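Local coordinates for probable acetyltransferases (Chromobacterium violaceum, PDB 3PZJ), which probably transfers an acetyl group from acetyl-CoA to an acceptor amine, perhaps a protein N-terminus, as a member of the GNAT family, at the interface of chains A and B. Residues are numbered along the deposited sequence; one frame, centred on the assembly and turned at random. Chains: chain A/B, Probable acetyltransferases.

Contacts 1 and 2 belong to one two-fold symmetric interface between two copies of the same GNAT protein, and the centres of their C-alpha atoms lie about 14 Å apart. Both draw on strands 177-182 and 191-201, but from opposite partners: chain B supplies these strands as the receiving surface in contact 1, whereas chain A does so in contact 2, where B:Arg183 follows strand 177-182 of its own chain. A reaching N-terminal segment and an inserted arginine thus use the same two strands of the protein in two ways. This pair of chains may or may not be the biological dimer.

Contact 1: the interface of chains A and B. Residues chain A 11-13; chain B 162, 178, 196, 198.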
ATOM      1  N   PRO A  11      -1.190 -10.198  18.137  1.00 54.67           N
ATOM      2  CA  PRO A  11      -0.051  -9.316  17.946  1.00 52.41           C
ATOM      3  C   PRO A  11       0.195  -8.262  19.076  1.00 51.11           C
ATOM      4  O   PRO A  11      -0.697  -7.901  19.830  1.00 50.06           O
ATOM      5  CB  PRO A  11      -0.385  -8.636  16.612  1.00 51.63           C
ATOM      6  CG  PRO A  11      -1.859  -8.608  16.580  1.00 51.68           C
ATOM      7  CD  PRO A  11      -2.262  -9.926  17.159  1.00 53.98           C
ATOM      8  N   PRO A  12       1.431  -7.780  19.188  1.00 51.04           N
ATOM      9  CA  PRO A  12       1.753  -6.879  20.280  1.00 50.67           C
ATOM     10  C   PRO A  12       0.823  -5.660  20.370  1.00 50.30           C
ATOM     11  O   PRO A  12       0.344  -5.153  19.329  1.00 49.73           O
ATOM     12  CB  PRO A  12       3.193  -6.450  19.964  1.00 50.24           C
ATOM     13  CG  PRO A  12       3.754  -7.600  19.191  1.00 52.37           C
ATOM     14  CD  PRO A  12       2.628  -8.220  18.442  1.00 51.26           C
ATOM     15  N   ILE A  13       0.545  -5.233  21.605  1.00 50.09           N
ATOM     16  CA  ILE A  13      -0.002  -3.906  21.850  1.00 49.78           C
ATOM     17  C   ILE A  13       1.218  -3.028  22.057  1.00 49.47           C
ATOM     18  O   ILE A  13       2.041  -3.273  22.962  1.00 50.05           O
ATOM     19  CB  ILE A  13      -0.906  -3.813  23.079  1.00 51.30           C
ATOM     20  CG1 ILE A  13      -2.203  -4.663  22.911  1.00 53.45           C
ATOM     21  CG2 ILE A  13      -1.278  -2.332  23.318  1.00 49.26           C
ATOM     22  CD1 ILE A  13      -2.056  -6.210  22.928  1.00 54.58           C
TER
ATOM     23  N   SER B 162      -0.660  -0.387  15.682  1.00 22.94           N
ATOM     24  CA  SER B 162      -0.330  -1.378  16.731  1.00 25.70           C
ATOM     25  C   SER B 162      -0.732  -0.937  18.154  1.00 28.45           C
ATOM     26  O   SER B 162      -0.848  -1.816  19.043  1.00 28.34           O
ATOM     27  CB  SER B 162       1.137  -1.766  16.754  1.00 25.94           C
ATOM     28  OG  SER B 162       1.994  -0.681  17.066  1.00 26.29           O
ATOM     29  N   PHE B 178      -4.020 -12.687  11.498  1.00 27.37           N
ATOM     30  CA  PHE B 178      -2.901 -11.708  11.565  1.00 26.05           C
ATOM     31  C   PHE B 178      -1.809 -12.126  10.589  1.00 27.07           C
ATOM     32  O   PHE B 178      -1.424 -13.279  10.561  1.00 28.17           O
ATOM     33  CB  PHE B 178      -2.364 -11.512  12.996  1.00 27.29           C
ATOM     34  CG  PHE B 178      -1.105 -10.715  13.074  1.00 26.01           C
ATOM     35  CD1 PHE B 178      -1.107  -9.337  12.949  1.00 24.04           C
ATOM     36  CD2 PHE B 178       0.125 -11.354  13.304  1.00 31.30           C
ATOM     37  CE1 PHE B 178       0.051  -8.634  13.016  1.00 23.65           C
ATOM     38  CE2 PHE B 178       1.318 -10.611  13.388  1.00 26.92           C
ATOM     39  CZ  PHE B 178       1.273  -9.255  13.233  1.00 26.76           C
ATOM     40  N   HIS B 196      -0.546  -3.083  12.158  1.00 22.25           N
ATOM     41  CA  HIS B 196      -0.854  -4.511  12.105  1.00 23.34           C
ATOM     42  C   HIS B 196      -1.726  -4.758  10.839  1.00 23.06           C
ATOM     43  O   HIS B 196      -2.684  -4.026  10.612  1.00 24.15           O
ATOM     44  CB  HIS B 196      -1.623  -4.958  13.316  1.00 22.77           C
ATOM     45  CG  HIS B 196      -0.809  -5.012  14.563  1.00 26.54           C
ATOM     46  ND1 HIS B 196       0.548  -5.320  14.560  1.00 25.80           N
ATOM     47  CD2 HIS B 196      -1.188  -4.924  15.861  1.00 24.77           C
ATOM     48  CE1 HIS B 196       0.970  -5.300  15.816  1.00 24.33           C
ATOM     49  NE2 HIS B 196      -0.076  -5.109  16.620  1.00 23.18           N
ATOM     50  N   PHE B 198      -4.167  -7.583   8.976  1.00 23.77           N
ATOM     51  CA  PHE B 198      -4.952  -8.813   9.111  1.00 23.44           C
ATOM     52  C   PHE B 198      -5.755  -9.012   7.785  1.00 25.05           C
ATOM     53  O   PHE B 198      -6.021  -8.062   7.057  1.00 23.20           O
ATOM     54  CB  PHE B 198      -5.974  -8.779  10.237  1.00 23.60           C
ATOM     55  CG  PHE B 198      -5.454  -8.417  11.585  1.00 24.55           C
ATOM     56  CD1 PHE B 198      -5.385  -9.372  12.586  1.00 27.59           C
ATOM     57  CD2 PHE B 198      -5.192  -7.091  11.909  1.00 26.85           C
ATOM     58  CE1 PHE B 198      -4.945  -8.998  13.863  1.00 28.95           C
ATOM     59  CE2 PHE B 198      -4.763  -6.734  13.144  1.00 25.41           C
ATOM     60  CZ  PHE B 198      -4.651  -7.685  14.137  1.00 27.23           C
TER
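A:Pro11 and A:Pro12, in the extended N-terminal segment of chain A, settle on an aromatic patch formed by B:Phe178, B:His196 and B:Phe198, an illustration of how a proline-rich arm can be docked by ring faces and a well-aimed hydrogen bond. The tight part is built around A:Pro11. Its CB lies over the face of the B:Phe178 ring, 3.7 Å from the centroid, in a CH-pi contact whose nearest pair is CB with CE1 of the phenylalanine. The same methylene carbon also stands above the imidazole of B:His196, displaced toward the rim and closest to NE2 at 3.5 Å, so one corner of the pyrrolidine ring serves two aromatic faces. Beside it, A:Pro11 CG touches the tip of B:Phe198, 3.8 Å from CZ, while the phenylalanine's face is turned toward CD1 of B:Phe178. B:Phe178 is brought under the proline with CG anti to its backbone N (chi1 170°).

The imidazole of B:His196 is held on several sides. A:Pro11 CB covers one face, and CB of B:Ser162, from its own chain, lies 3.5 Å above the opposite face, toward its rim. Contact on both faces may limit rocking of the ring and help aim NE2 at the carbonyl of A:Pro12. The bond is short and nearly straight, and the acceptor lies in the imidazole plane.

Packing becomes looser along the segment. A:Pro12 has less surface hidden than A:Pro11 and makes its polar contact through the backbone oxygen. A:Ile13 barely takes part: its CA approaches O of B:Ser162 at 3.6 Å. The arm is therefore held by the ring of A:Pro11 and the carbonyl of A:Pro12, and contact thins out at A:Ile13. The hydrogen bond from B:His196 NE2 to A:Pro12 O measures 2.7 Å, with an angle of 169° at the hydrogen.

Contact 2: the interface of chains A and B. Residues chain A 155, 177, 179, 199-201, 204; chain B 181-183.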
ATOM      1  N   ARG A 155      11.205   4.083   6.274  1.00 19.86           N
ATOM      2  CA  ARG A 155      10.900   2.701   5.993  1.00 21.46           C
ATOM      3  C   ARG A 155      11.074   2.482   4.463  1.00 21.66           C
ATOM      4  O   ARG A 155      10.472   3.234   3.675  1.00 22.51           O
ATOM      5  CB  ARG A 155       9.422   2.464   6.359  1.00 21.25           C
ATOM      6  CG  ARG A 155       8.881   1.073   5.982  1.00 20.51           C
ATOM      7  CD  ARG A 155       7.360   0.994   6.079  1.00 22.97           C
ATOM      8  NE  ARG A 155       6.835  -0.254   5.562  1.00 21.68           N
ATOM      9  CZ  ARG A 155       7.061  -1.487   6.097  1.00 18.57           C
ATOM     10  NH1 ARG A 155       7.689  -1.674   7.241  1.00 20.07           N
ATOM     11  NH2 ARG A 155       6.641  -2.545   5.461  1.00 22.37           N
ATOM     12  N   GLN A 177      14.358  -7.036   6.543  1.00 25.97           N
ATOM     13  CA  GLN A 177      13.787  -7.996   7.451  1.00 25.22           C
ATOM     14  C   GLN A 177      12.453  -8.460   6.928  1.00 24.26           C
ATOM     15  O   GLN A 177      11.638  -7.617   6.483  1.00 21.58           O
ATOM     16  CB  GLN A 177      13.536  -7.313   8.796  1.00 27.39           C
ATOM     17  CG  GLN A 177      14.759  -6.709   9.482  1.00 33.29           C
ATOM     18  CD  GLN A 177      15.890  -7.724   9.585  1.00 39.30           C
ATOM     19  OE1 GLN A 177      16.991  -7.535   9.018  1.00 38.92           O
ATOM     20  NE2 GLN A 177      15.603  -8.831  10.256  1.00 32.73           N
ATOM     21  N   GLU A 179       8.683  -9.322   7.153  1.00 20.93           N
ATOM     22  CA  GLU A 179       7.611  -8.892   8.016  1.00 21.52           C
ATOM     23  C   GLU A 179       6.372  -9.818   7.964  1.00 22.58           C
ATOM     24  O   GLU A 179       5.705 -10.024   8.971  1.00 23.59           O
ATOM     25  CB  GLU A 179       7.179  -7.448   7.685  1.00 20.78           C
ATOM     26  CG  GLU A 179       8.195  -6.433   8.153  1.00 19.25           C
ATOM     27  CD  GLU A 179       7.796  -5.022   7.880  1.00 22.06           C
ATOM     28  OE1 GLU A 179       7.072  -4.749   6.900  1.00 22.60           O
ATOM     29  OE2 GLU A 179       8.329  -4.154   8.592  1.00 24.36           O
ATOM     30  N   SER A 199      11.269  -5.203   4.926  1.00 19.81           N
ATOM     31  CA  SER A 199      11.556  -3.806   5.139  1.00 20.16           C
ATOM     32  C   SER A 199      12.873  -3.544   5.787  1.00 21.62           C
ATOM     33  O   SER A 199      13.430  -4.403   6.478  1.00 22.05           O
ATOM     34  CB  SER A 199      10.457  -3.123   5.970  1.00 20.78           C
ATOM     35  OG  SER A 199      10.586  -3.466   7.338  1.00 21.58           O
HETATM   36  N   MSE A 200      13.363  -2.326   5.564  1.00 21.51           N
HETATM   37  CA  MSE A 200      14.569  -1.806   6.193  1.00 20.33           C
HETATM   38  C   MSE A 200      14.267  -0.417   6.754  1.00 21.42           C
HETATM   39  O   MSE A 200      13.896   0.498   6.019  1.00 21.64           O
HETATM   40  CB  MSE A 200      15.715  -1.733   5.183  1.00 22.77           C
HETATM   41  CG  MSE A 200      16.614  -0.518   5.352  1.00 26.16           C
HETATM   42 SE   MSE A 200      18.510  -0.970   5.274  0.80 35.66          SE
HETATM   43  CE  MSE A 200      18.547  -2.359   6.642  1.00 18.68           C
ATOM     44  N   LEU A 201      14.423  -0.277   8.065  1.00 22.52           N
ATOM     45  CA  LEU A 201      14.073   0.905   8.774  1.00 22.01           C
ATOM     46  C   LEU A 201      15.270   1.819   8.826  1.00 22.14           C
ATOM     47  O   LEU A 201      16.431   1.371   8.698  1.00 22.82           O
ATOM     48  CB  LEU A 201      13.675   0.549  10.183  1.00 22.98           C
ATOM     49  CG  LEU A 201      12.516  -0.406  10.417  1.00 21.05           C
ATOM     50  CD1 LEU A 201      12.083  -0.362  11.865  1.00 27.70           C
ATOM     51  CD2 LEU A 201      11.312   0.001   9.508  1.00 19.36           C
ATOM     52  N   GLU A 204      17.922   0.773  11.206  1.00 29.68           N
ATOM     53  CA  GLU A 204      18.666  -0.416  10.787  1.00 31.17           C
ATOM     54  C   GLU A 204      19.754  -0.054   9.808  1.00 30.83           C
ATOM     55  O   GLU A 204      20.871  -0.607   9.869  1.00 31.10           O
ATOM     56  CB  GLU A 204      17.716  -1.452  10.169  1.00 30.73           C
ATOM     57  CG  GLU A 204      16.927  -2.094  11.210  1.00 31.79           C
ATOM     58  CD  GLU A 204      15.689  -2.825  10.701  1.00 32.70           C
ATOM     59  OE1 GLU A 204      15.250  -2.779   9.503  1.00 24.98           O
ATOM     60  OE2 GLU A 204      15.149  -3.474  11.573  1.00 35.77           O
TER
ATOM     61  N   THR B 181       3.340  -7.160  10.772  1.00 25.86           N
ATOM     62  CA  THR B 181       3.376  -5.773  11.230  1.00 25.26           C
ATOM     63  C   THR B 181       4.326  -4.978  10.342  1.00 23.09           C
ATOM     64  O   THR B 181       5.508  -5.345  10.179  1.00 24.18           O
ATOM     65  CB  THR B 181       3.751  -5.631  12.694  1.00 24.75           C
ATOM     66  OG1 THR B 181       2.728  -6.229  13.471  1.00 25.20           O
ATOM     67  CG2 THR B 181       3.817  -4.097  13.028  1.00 24.26           C
ATOM     68  N   LEU B 182       3.758  -3.968   9.679  1.00 23.07           N
ATOM     69  CA  LEU B 182       4.504  -3.045   8.881  1.00 22.03           C
ATOM     70  C   LEU B 182       5.138  -2.005   9.811  1.00 20.68           C
ATOM     71  O   LEU B 182       4.464  -1.065  10.296  1.00 22.45           O
ATOM     72  CB  LEU B 182       3.561  -2.363   7.832  1.00 22.00           C
ATOM     73  CG  LEU B 182       2.682  -3.217   6.902  1.00 23.30           C
ATOM     74  CD1 LEU B 182       1.726  -2.441   5.872  1.00 24.18           C
ATOM     75  CD2 LEU B 182       3.555  -4.242   6.099  1.00 23.13           C
ATOM     76  N   ARG B 183       6.411  -2.165  10.067  1.00 21.14           N
ATOM     77  CA  ARG B 183       7.136  -1.346  11.014  1.00 22.11           C
ATOM     78  C   ARG B 183       7.408   0.056  10.539  1.00 20.93           C
ATOM     79  O   ARG B 183       7.808   0.277   9.402  1.00 21.24           O
ATOM     80  CB  ARG B 183       8.422  -2.049  11.430  1.00 21.85           C
ATOM     81  CG  ARG B 183       8.280  -3.479  11.875  1.00 24.01           C
ATOM     82  CD  ARG B 183       9.666  -4.118  11.916  1.00 22.53           C
ATOM     83  NE  ARG B 183      10.450  -4.079  10.673  1.00 23.07           N
ATOM     84  CZ  ARG B 183      11.801  -4.079  10.620  1.00 24.70           C
ATOM     85  NH1 ARG B 183      12.571  -4.154  11.719  1.00 24.49           N
ATOM     86  NH2 ARG B 183      12.399  -4.037   9.468  1.00 24.72           N
TER
HETATM   87  O   HOH W   1       5.527  -8.874  11.399  1.00 25.18           O
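This is a polar, charge-paired interface between two copies of one protein, in which B:Arg183 reaches between two carboxylates of chain A, A:Glu179 and A:Glu204, and probably helps hold together the two-fold pair of the deposited assembly. Its guanidinium is read around the edge. NE meets A:Glu179 OE2 at 3.0 Å in a salt bridge that uses the anti lone pair, the carboxylate standing almost perpendicular to the guanidinium (87°). NH2 donates to A:Ser199 OG at 2.9 Å, close to the guanidinium plane. At the far end NH1 and NH2 grip A:Glu204 end-on, with NH1 2.7 Å from OE2. A bend at chi3 (-56°) turns the arginine tip toward this second carboxylate. One guanidinium face is capped centrally by A:Leu201 CG, 3.7 Å from CZ.

A:Glu179 OE2 is the crossroads, accepting from B:Arg183 NE and N, A:Arg155 NH1 and A:Ser199 OG; the serine hydroxyl, 2.7 Å away, comes from above the carboxylate plane. A:Arg155 meets this acid end-on, its NH1 and NH2 taking the syn lone pairs of OE2 and OE1, and probably positions it. Its NH1 also reaches B:Arg183 O at 2.9 Å, tilted from the guanidinium plane, and so also holds the backbone of B:Arg183. Two arginines around this carboxylate would be expected to keep it ionised. A water links A:Glu179 O to B:Thr181 N.

In the fold, strands 155-161, 177-182 and 191-201 of chain A supply the receiving residues, helix 202-206 adds A:Glu204, and B:Arg183 comes from the loop just after strand 177-182 of chain B.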